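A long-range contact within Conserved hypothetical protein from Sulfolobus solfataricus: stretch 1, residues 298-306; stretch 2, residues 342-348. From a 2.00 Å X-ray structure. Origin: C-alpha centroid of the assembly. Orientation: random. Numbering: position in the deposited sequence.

Stretch 1 298-306: TLSKCGKWS
Stretch 2 (342-348) GEKYCPS

Two cysteine sulfurs face each other at an awkward distance: Cys302 SG lies 3.1 Å from Cys346 SG, too long for a disulfide yet closer than two sulfurs normally pack. Both side chains are m (chi1 -41° and -54°), and their alpha carbons, Cys302 CA and Cys346 CA, are 4.7 Å apart.

Beside this pair the two stretches run antiparallel, joined by a single bridge between Gly303 and Tyr345, whose CA atoms are 5.7 Å apart. Tyr345 N donates to Gly303 O at 2.9 Å, almost perfectly straight at 179°; Gly303 N returns a longer bond to Tyr345 O, 3.3 Å at 152°. Gly303 is nearly fully extended (phi/psi -176/172), a conformation glycine adopts easily. Cys302 CA also makes a CA-H...O contact with Tyr345 O at 3.3 Å.

A type I turn, Leu299 to Cys302, precedes the bridge and is closed by Cys302 N to Leu299 O at 2.8 Å. Cys302 then takes a positive phi (70/161), leading into extended Gly303. Pro347, a strand residue with phi -55 and no amide hydrogen to satisfy, brings its CD within 3.1 Å of Leu299 O. Leu299 (m, t) points toward stretch 2, and its CD1 packs 3.7 Å from Tyr345 CB, apolar against apolar, with Leu299 itself buried.

At the other end, Lys304 is the N-cap of the helix that Trp305 enters. Its CA makes a CA-H...O contact with Glu343 O at 3.4 Å. Water 1 links the two stretches here, accepting from Trp305 N at 2.8 Å and donating to Glu343 O at 2.6 Å, so a helix-start amide lacking a direct partner across the contact is satisfied. Tyr345 (m, chi2 85°) reaches along the contact until its OH sits 4.1 Å from Trp305 CE3, at the edge of the indole; Trp305 is t, chi2 -78°.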

ATOM      1  N   THR A 298      -5.543   5.110  24.191  1.00 37.34           N
ATOM      2  CA  THR A 298      -6.638   6.025  24.527  1.00 37.48           C
ATOM      3  C   THR A 298      -7.749   5.964  23.485  1.00 38.57           C
ATOM      4  O   THR A 298      -8.937   5.948  23.826  1.00 38.47           O
ATOM      5  CB  THR A 298      -6.139   7.486  24.693  1.00 38.12           C
ATOM      6  OG1 THR A 298      -5.169   7.530  25.737  1.00 31.49           O
ATOM      7  CG2 THR A 298      -7.290   8.442  25.024  1.00 35.81           C
ATOM      8  N   LEU A 299      -7.362   5.913  22.217  1.00 38.83           N
ATOM      9  CA  LEU A 299      -8.332   5.934  21.129  1.00 40.79           C
ATOM     10  C   LEU A 299      -8.846   4.549  20.719  1.00 42.60           C
ATOM     11  O   LEU A 299      -9.634   4.460  19.792  1.00 44.76           O
ATOM     12  CB  LEU A 299      -7.733   6.629  19.911  1.00 40.92           C
ATOM     13  CG  LEU A 299      -7.522   8.141  20.018  1.00 38.31           C
ATOM     14  CD1 LEU A 299      -6.879   8.600  18.740  1.00 36.73           C
ATOM     15  CD2 LEU A 299      -8.811   8.891  20.253  1.00 39.83           C
ATOM     16  N   SER A 300      -8.420   3.486  21.402  1.00 43.76           N
ATOM     17  CA  SER A 300      -8.849   2.122  21.076  1.00 45.62           C
ATOM     18  C   SER A 300     -10.376   1.978  20.999  1.00 45.47           C
ATOM     19  O   SER A 300     -10.896   1.416  20.045  1.00 44.81           O
ATOM     20  CB  SER A 300      -8.277   1.117  22.092  1.00 47.01           C
ATOM     21  OG  SER A 300      -8.736  -0.211  21.845  1.00 46.25           O
ATOM     22  N   LYS A 301     -11.086   2.485  22.005  1.00 46.09           N
ATOM     23  CA  LYS A 301     -12.565   2.478  21.994  1.00 46.42           C
ATOM     24  C   LYS A 301     -13.090   3.812  21.473  1.00 46.14           C
ATOM     25  O   LYS A 301     -14.239   4.167  21.720  1.00 47.92           O
ATOM     26  CB  LYS A 301     -13.128   2.211  23.398  1.00 47.14           C
ATOM     27  CG  LYS A 301     -12.892   0.799  23.936  1.00 50.00           C
ATOM     28  N   CYS A 302     -12.232   4.529  20.740  1.00 44.85           N
ATOM     29  CA  CYS A 302     -12.462   5.886  20.229  1.00 43.30           C
ATOM     30  C   CYS A 302     -12.472   6.914  21.333  1.00 43.15           C
ATOM     31  O   CYS A 302     -12.632   6.580  22.507  1.00 43.50           O
ATOM     32  CB  CYS A 302     -13.747   5.989  19.404  1.00 43.72           C
ATOM     33  SG  CYS A 302     -13.998   4.595  18.323  1.00 45.03           S
ATOM     34  N   GLY A 303     -12.287   8.165  20.939  1.00 42.98           N
ATOM     35  CA  GLY A 303     -12.270   9.276  21.885  1.00 43.08           C
ATOM     36  C   GLY A 303     -12.132  10.624  21.205  1.00 42.88           C
ATOM     37  O   GLY A 303     -11.905  10.707  19.992  1.00 40.57           O
ATOM     38  N   LYS A 304     -12.278  11.686  21.995  1.00 42.49           N
ATOM     39  CA  LYS A 304     -12.134  13.052  21.489  1.00 43.77           C
ATOM     40  C   LYS A 304     -10.777  13.617  21.907  1.00 43.78           C
ATOM     41  O   LYS A 304     -10.074  13.019  22.728  1.00 43.02           O
ATOM     42  CB  LYS A 304     -13.275  13.918  22.031  1.00 44.77           C
ATOM     43  CG  LYS A 304     -14.678  13.449  21.594  1.00 47.63           C
ATOM     44  CD  LYS A 304     -15.736  13.673  22.674  1.00 52.61           C
ATOM     45  CE  LYS A 304     -17.035  14.248  22.100  1.00 58.28           C
ATOM     46  NZ  LYS A 304     -16.916  15.709  21.776  1.00 58.04           N
ATOM     47  N   TRP A 305     -10.414  14.753  21.315  1.00 43.39           N
ATOM     48  CA  TRP A 305      -9.234  15.539  21.699  1.00 42.27           C
ATOM     49  C   TRP A 305      -9.035  15.628  23.204  1.00 41.20           C
ATOM     50  O   TRP A 305      -7.932  15.393  23.699  1.00 41.26           O
ATOM     51  CB  TRP A 305      -9.386  16.951  21.163  1.00 44.41           C
ATOM     52  CG  TRP A 305      -8.230  17.842  21.416  1.00 46.95           C
ATOM     53  CD1 TRP A 305      -7.910  18.478  22.587  1.00 51.46           C
ATOM     54  CD2 TRP A 305      -7.246  18.240  20.465  1.00 52.83           C
ATOM     55  NE1 TRP A 305      -6.776  19.232  22.423  1.00 52.47           N
ATOM     56  CE2 TRP A 305      -6.348  19.104  21.127  1.00 54.49           C
ATOM     57  CE3 TRP A 305      -7.031  17.950  19.118  1.00 51.97           C
ATOM     58  CZ2 TRP A 305      -5.256  19.676  20.483  1.00 52.58           C
ATOM     59  CZ3 TRP A 305      -5.946  18.517  18.481  1.00 52.08           C
ATOM     60  CH2 TRP A 305      -5.072  19.367  19.164  1.00 51.41           C
ATOM     61  N   SER A 306     -10.097  16.009  23.921  1.00 38.48           N
ATOM     62  CA  SER A 306     -10.054  16.109  25.377  1.00 36.66           C
ATOM     63  C   SER A 306      -9.561  14.807  26.012  1.00 36.36           C
ATOM     64  O   SER A 306      -8.761  14.849  26.946  1.00 29.72           O
ATOM     65  CB  SER A 306     -11.426  16.494  25.954  1.00 37.54           C
ATOM     66  OG  SER A 306     -12.484  15.733  25.400  1.00 37.63           O
ATOM     67  N   GLY A 342     -16.304  12.842  13.535  1.00 55.66           N
ATOM     68  CA  GLY A 342     -16.733  14.199  13.854  1.00 55.33           C
ATOM     69  C   GLY A 342     -15.662  14.815  14.722  1.00 54.85           C
ATOM     70  O   GLY A 342     -14.640  15.283  14.221  1.00 52.78           O
ATOM     71  N   GLU A 343     -15.907  14.794  16.032  1.00 54.98           N
ATOM     72  CA  GLU A 343     -14.889  15.107  17.047  1.00 55.29           C
ATOM     73  C   GLU A 343     -14.292  13.792  17.568  1.00 52.84           C
ATOM     74  O   GLU A 343     -13.501  13.790  18.517  1.00 53.23           O
ATOM     75  CB  GLU A 343     -15.499  15.876  18.234  1.00 56.16           C
ATOM     76  CG  GLU A 343     -16.461  17.010  17.882  1.00 61.63           C
ATOM     77  CD  GLU A 343     -15.757  18.262  17.368  1.00 64.96           C
ATOM     78  OE1 GLU A 343     -15.063  18.163  16.326  1.00 62.33           O
ATOM     79  OE2 GLU A 343     -15.922  19.340  18.005  1.00 57.56           O
ATOM     80  N   LYS A 344     -14.710  12.681  16.965  1.00 50.08           N
ATOM     81  CA  LYS A 344     -14.321  11.344  17.389  1.00 47.00           C
ATOM     82  C   LYS A 344     -13.178  10.878  16.474  1.00 45.32           C
ATOM     83  O   LYS A 344     -13.267  10.993  15.244  1.00 44.12           O
ATOM     84  CB  LYS A 344     -15.542  10.407  17.286  1.00 48.11           C
ATOM     85  CG  LYS A 344     -15.495   9.139  18.139  1.00 46.28           C
ATOM     86  N   TYR A 345     -12.101  10.391  17.087  1.00 42.97           N
ATOM     87  CA  TYR A 345     -11.032   9.707  16.365  1.00 41.25           C
ATOM     88  C   TYR A 345     -11.173   8.212  16.647  1.00 41.09           C
ATOM     89  O   TYR A 345     -11.333   7.806  17.801  1.00 38.45           O
ATOM     90  CB  TYR A 345      -9.660  10.178  16.843  1.00 40.24           C
ATOM     91  CG  TYR A 345      -9.357  11.638  16.630  1.00 40.25           C
ATOM     92  CD1 TYR A 345      -9.768  12.600  17.555  1.00 44.73           C
ATOM     93  CD2 TYR A 345      -8.618  12.063  15.533  1.00 38.42           C
ATOM     94  CE1 TYR A 345      -9.469  13.956  17.370  1.00 44.73           C
ATOM     95  CE2 TYR A 345      -8.312  13.412  15.337  1.00 37.74           C
ATOM     96  CZ  TYR A 345      -8.744  14.353  16.255  1.00 43.63           C
ATOM     97  OH  TYR A 345      -8.441  15.689  16.065  1.00 46.07           O
ATOM     98  N   CYS A 346     -11.096   7.401  15.596  1.00 41.16           N
ATOM     99  CA  CYS A 346     -11.220   5.958  15.715  1.00 41.71           C
ATOM    100  C   CYS A 346     -10.073   5.273  15.013  1.00 38.80           C
ATOM    101  O   CYS A 346      -9.634   5.761  13.967  1.00 35.50           O
ATOM    102  CB  CYS A 346     -12.515   5.475  15.064  1.00 45.02           C
ATOM    103  SG  CYS A 346     -14.015   6.307  15.684  1.00 54.55           S
ATOM    104  N   PRO A 347      -9.611   4.119  15.558  1.00 35.72           N
ATOM    105  CA  PRO A 347      -8.668   3.292  14.815  1.00 34.50           C
ATOM    106  C   PRO A 347      -9.279   2.978  13.477  1.00 34.39           C
ATOM    107  O   PRO A 347     -10.491   2.865  13.386  1.00 34.61           O
ATOM    108  CB  PRO A 347      -8.548   2.046  15.687  1.00 33.96           C
ATOM    109  CG  PRO A 347      -8.783   2.575  17.080  1.00 37.58           C
ATOM    110  CD  PRO A 347      -9.929   3.504  16.858  1.00 36.85           C
ATOM    111  N   SER A 348      -8.453   2.878  12.443  1.00 35.60           N
ATOM    112  CA  SER A 348      -8.955   2.790  11.098  1.00 34.19           C
ATOM    113  C   SER A 348      -9.600   1.429  10.752  1.00 35.56           C
ATOM    114  O   SER A 348     -10.258   1.299   9.736  1.00 38.84           O
ATOM    115  CB  SER A 348      -7.817   3.147  10.158  1.00 34.39           C
ATOM    116  OG  SER A 348      -6.730   2.265  10.371  1.00 41.85           O
TER
HETATM  117  O   HOH W   1     -11.898  15.790  19.162  1.00 57.21           O